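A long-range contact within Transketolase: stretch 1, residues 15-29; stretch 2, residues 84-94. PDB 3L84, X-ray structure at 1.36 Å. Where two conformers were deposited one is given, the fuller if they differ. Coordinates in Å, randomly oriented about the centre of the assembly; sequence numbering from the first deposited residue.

Stretch 1 15-29: FLSADMVQKANSGHP
Stretch 2 84-94: SLEDLKNFRQL

Stretch 1 is helical through Ala24 and closes in a Schellman motif, Asn25 taking positive phi (50/38); Ser26 and Gly27 then run extended (-168/141 and 124/-165). In stretch 2, Ser84 caps a helix beginning at Leu85 (Asp87 N to Ser84 OG, 3.0 Å); a type I turn spans Leu88 to Phe91 and a type II turn Asn90 to Gln93. The CA atoms of Met20 and Lys89, and of Ala24 and Phe91, lie 6.1 Å apart; 626 Å² is buried between the stretches, both sides summed. CA-to-CB bonds of Met20, Lys23, Ala24, Phe91 and Arg92 point toward the other stretch.

The apolar contact centres on Phe91 (chi1 t, chi2 62°). Selenomethionine Met20 (m, t, p) sets CE 4.1 Å from the Phe91 ring centroid, an off-centre CH-pi contact, and SE 4.1 Å from Leu88 CB. Val21 (t) CG2 approaches Phe91 CE2 at 3.8 Å. Small Ala24 admits the backbone closely, its CB 3.4 Å from Phe91 O. Leu16 (m, t) CD1 meets Leu88 (m, t) CD1 at 4.3 Å.

Two direct hydrogen bonds accompany this packing. Lys23 (t, t, t, m) donates from NZ to Lys89 O (2.8 Å); Arg92 (m, t, t, -99°) donates from NH1 to Ser26 OG (3.0 Å). Gly27 CA lies over the guanidinium face, 3.5 Å from Arg92 NE; a CB would clash with Phe91 CE2 and jam against the preceding carbonyl O, which alone calls for glycine.

Water 1 bridges Met20 O (3.0 Å) and Leu88 O (2.9 Å). Water 2 links His28 ND1 (2.8 Å) to Arg92 NE (3.1 Å, weak).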

# COMPACT_ATOMS: atom_id res chain seq x y z
N PHE A 15 9.20 15.56 31.88
CA PHE A 15 8.26 16.65 32.25
C PHE A 15 8.13 17.73 31.18
O PHE A 15 7.05 18.29 31.01
CB PHE A 15 8.55 17.21 33.64
CG PHE A 15 8.45 16.14 34.71
CD1 PHE A 15 7.32 15.32 34.78
CD2 PHE A 15 9.46 15.97 35.65
CE1 PHE A 15 7.22 14.32 35.74
CE2 PHE A 15 9.36 14.96 36.61
CZ PHE A 15 8.25 14.15 36.64
N LEU A 16 9.17 17.94 30.36
CA LEU A 16 8.97 18.76 29.16
C LEU A 16 7.95 18.12 28.25
O LEU A 16 7.03 18.77 27.77
CB LEU A 16 10.30 18.99 28.40
CG LEU A 16 11.31 19.95 29.02
CD1 LEU A 16 12.50 20.08 28.10
CD2 LEU A 16 10.70 21.35 29.27
N SER A 17 8.06 16.82 28.05
CA SER A 17 7.14 16.10 27.16
C SER A 17 5.73 16.13 27.70
O SER A 17 4.77 16.43 26.97
CB SER A 17 7.57 14.64 27.00
OG SER A 17 8.86 14.52 26.39
N ALA A 18 5.56 15.84 28.98
CA ALA A 18 4.25 15.84 29.59
C ALA A 18 3.60 17.22 29.57
O ALA A 18 2.42 17.35 29.28
CB ALA A 18 4.35 15.32 31.04
N ASP A 19 4.40 18.23 29.91
CA ASP A 19 3.90 19.60 29.92
C ASP A 19 3.49 20.07 28.54
O ASP A 19 2.53 20.84 28.39
CB ASP A 19 4.94 20.58 30.50
CG ASP A 19 5.20 20.39 32.00
OD1 ASP A 19 4.37 19.77 32.71
OD2 ASP A 19 6.22 20.92 32.52
N MSE A 20 4.25 19.70 27.52
CA MSE A 20 3.91 20.04 26.12
C MSE A 20 2.59 19.48 25.67
O MSE A 20 1.79 20.13 25.11
CB MSE A 20 4.99 19.52 25.15
CG MSE A 20 6.24 20.24 25.26
SE MSE A 20 7.73 19.31 24.39
CE MSE A 20 6.84 19.31 22.86
N VAL A 21 2.39 18.22 25.97
CA VAL A 21 1.16 17.54 25.63
C VAL A 21 -0.02 18.14 26.41
O VAL A 21 -1.10 18.37 25.88
CB VAL A 21 1.28 16.03 25.94
CG1 VAL A 21 -0.08 15.30 25.84
CG2 VAL A 21 2.28 15.41 24.96
N GLN A 22 0.20 18.45 27.68
CA GLN A 22 -0.87 18.96 28.51
C GLN A 22 -1.31 20.35 28.04
O GLN A 22 -2.51 20.62 27.94
CB GLN A 22 -0.44 18.99 29.97
CG GLN A 22 -1.56 19.12 30.96
CD GLN A 22 -2.48 17.92 30.91
OE1 GLN A 22 -2.02 16.78 30.83
NE2 GLN A 22 -3.80 18.17 30.97
N LYS A 23 -0.35 21.20 27.68
CA LYS A 23 -0.66 22.55 27.21
C LYS A 23 -1.43 22.48 25.90
O LYS A 23 -2.36 23.26 25.67
CB LYS A 23 0.61 23.40 27.09
CG LYS A 23 0.35 24.87 26.71
CD LYS A 23 1.65 25.68 26.83
CE LYS A 23 1.43 27.16 26.53
NZ LYS A 23 0.97 27.46 25.14
N ALA A 24 -1.03 21.56 25.01
CA ALA A 24 -1.75 21.37 23.75
C ALA A 24 -3.11 20.71 23.95
O ALA A 24 -3.95 20.73 23.04
CB ALA A 24 -0.91 20.52 22.78
N ASN A 25 -3.33 20.08 25.11
CA ASN A 25 -4.47 19.18 25.29
C ASN A 25 -4.60 18.15 24.17
O ASN A 25 -5.70 17.83 23.71
CB ASN A 25 -5.79 19.96 25.46
CG ASN A 25 -6.87 19.11 26.12
OD1 ASN A 25 -6.59 18.15 26.83
ND2 ASN A 25 -8.12 19.47 25.87
N SER A 26 -3.46 17.65 23.71
CA SER A 26 -3.41 16.76 22.56
C SER A 26 -2.03 16.15 22.49
O SER A 26 -1.05 16.84 22.76
CB SER A 26 -3.65 17.55 21.26
OG SER A 26 -3.56 16.67 20.14
N GLY A 27 -1.95 14.87 22.14
CA GLY A 27 -0.69 14.23 21.90
C GLY A 27 -0.46 13.01 22.74
O GLY A 27 -1.38 12.50 23.36
N HIS A 28 0.78 12.59 22.78
CA HIS A 28 1.15 11.22 23.17
C HIS A 28 2.23 11.25 24.21
O HIS A 28 3.40 11.41 23.89
CB HIS A 28 1.64 10.48 21.94
CG HIS A 28 0.65 10.37 20.84
ND1 HIS A 28 0.40 11.37 19.93
CD2 HIS A 28 -0.12 9.32 20.47
CE1 HIS A 28 -0.49 10.95 19.06
NE2 HIS A 28 -0.84 9.70 19.37
N PRO A 29 1.86 11.19 25.49
CA PRO A 29 2.87 11.33 26.55
C PRO A 29 3.46 10.02 27.07
O PRO A 29 4.54 10.03 27.69
CB PRO A 29 2.07 12.00 27.67
CG PRO A 29 0.71 11.44 27.49
CD PRO A 29 0.49 11.25 26.02
N SER A 84 13.20 26.46 20.20
CA SER A 84 13.16 27.22 21.44
C SER A 84 12.16 26.66 22.44
O SER A 84 11.30 25.84 22.13
CB SER A 84 12.81 28.66 21.15
OG SER A 84 11.47 28.78 20.74
N LEU A 85 12.24 27.16 23.67
CA LEU A 85 11.25 26.84 24.67
C LEU A 85 9.86 27.30 24.23
O LEU A 85 8.88 26.57 24.39
CB LEU A 85 11.62 27.45 26.02
CG LEU A 85 10.85 26.90 27.23
CD1 LEU A 85 11.18 25.43 27.49
CD2 LEU A 85 11.16 27.77 28.46
N GLU A 86 9.76 28.48 23.64
CA GLU A 86 8.48 28.93 23.11
C GLU A 86 7.93 27.95 22.05
O GLU A 86 6.74 27.69 22.00
CB GLU A 86 8.58 30.33 22.51
CG GLU A 86 7.24 31.01 22.37
CD GLU A 86 6.49 31.25 23.70
OE1 GLU A 86 7.10 31.26 24.81
OE2 GLU A 86 5.27 31.42 23.63
N ASP A 87 8.81 27.43 21.20
CA ASP A 87 8.36 26.44 20.22
C ASP A 87 7.73 25.21 20.92
O ASP A 87 6.71 24.69 20.49
CB ASP A 87 9.53 25.98 19.34
CG ASP A 87 10.05 27.05 18.42
OD1 ASP A 87 9.25 27.91 17.93
OD2 ASP A 87 11.27 27.02 18.12
N LEU A 88 8.35 24.77 22.00
CA LEU A 88 7.78 23.65 22.76
C LEU A 88 6.39 23.99 23.31
O LEU A 88 5.51 23.14 23.33
CB LEU A 88 8.72 23.21 23.90
CG LEU A 88 10.17 22.85 23.55
CD1 LEU A 88 10.88 22.28 24.79
CD2 LEU A 88 10.22 21.84 22.40
N LYS A 89 6.21 25.24 23.73
CA LYS A 89 4.92 25.72 24.19
C LYS A 89 3.87 25.87 23.10
O LYS A 89 2.73 26.18 23.40
CB LYS A 89 5.11 27.06 24.92
CG LYS A 89 5.80 26.90 26.25
CD LYS A 89 6.16 28.23 26.92
CE LYS A 89 6.98 27.99 28.20
NZ LYS A 89 7.38 29.24 28.91
N ASN A 90 4.26 25.69 21.85
CA ASN A 90 3.40 25.76 20.68
C ASN A 90 3.18 24.36 20.06
O ASN A 90 2.74 24.25 18.91
CB ASN A 90 4.03 26.69 19.63
CG ASN A 90 4.08 28.12 20.09
OD1 ASN A 90 3.32 28.52 20.98
ND2 ASN A 90 4.97 28.89 19.51
N PHE A 91 3.50 23.30 20.80
CA PHE A 91 3.30 21.96 20.32
C PHE A 91 1.89 21.76 19.77
O PHE A 91 0.90 22.13 20.38
CB PHE A 91 3.57 21.01 21.49
CG PHE A 91 3.45 19.53 21.19
CD1 PHE A 91 4.27 18.91 20.25
CD2 PHE A 91 2.56 18.73 21.89
CE1 PHE A 91 4.22 17.53 20.05
CE2 PHE A 91 2.51 17.36 21.70
CZ PHE A 91 3.34 16.77 20.79
N ARG A 92 1.84 21.19 18.59
CA ARG A 92 0.60 20.81 17.93
C ARG A 92 -0.31 21.97 17.53
O ARG A 92 -1.46 21.76 17.16
CB ARG A 92 -0.17 19.74 18.72
CG ARG A 92 0.43 18.34 18.58
CD ARG A 92 -0.17 17.28 19.56
NE ARG A 92 0.27 16.00 19.08
CZ ARG A 92 -0.42 15.13 18.34
NH1 ARG A 92 -1.72 15.24 18.19
NH2 ARG A 92 0.22 14.13 17.75
N GLN A 93 0.21 23.18 17.53
CA GLN A 93 -0.56 24.37 17.16
C GLN A 93 -0.26 24.78 15.71
O GLN A 93 0.87 24.64 15.22
CB GLN A 93 -0.30 25.53 18.09
CG GLN A 93 -0.60 25.21 19.56
CD GLN A 93 -1.89 24.44 19.73
OE1 GLN A 93 -1.89 23.26 20.15
NE2 GLN A 93 -2.99 25.04 19.31
N LEU A 94 -1.27 25.36 15.06
CA LEU A 94 -1.15 25.71 13.67
C LEU A 94 0.08 26.57 13.42
O LEU A 94 0.29 27.58 14.09
CB LEU A 94 -2.39 26.45 13.19
CG LEU A 94 -2.48 26.73 11.71
CD1 LEU A 94 -2.73 25.39 10.99
CD2 LEU A 94 -3.61 27.73 11.42
O HOH W 1 2.79 22.88 24.41
O HOH W 2 2.07 13.65 20.08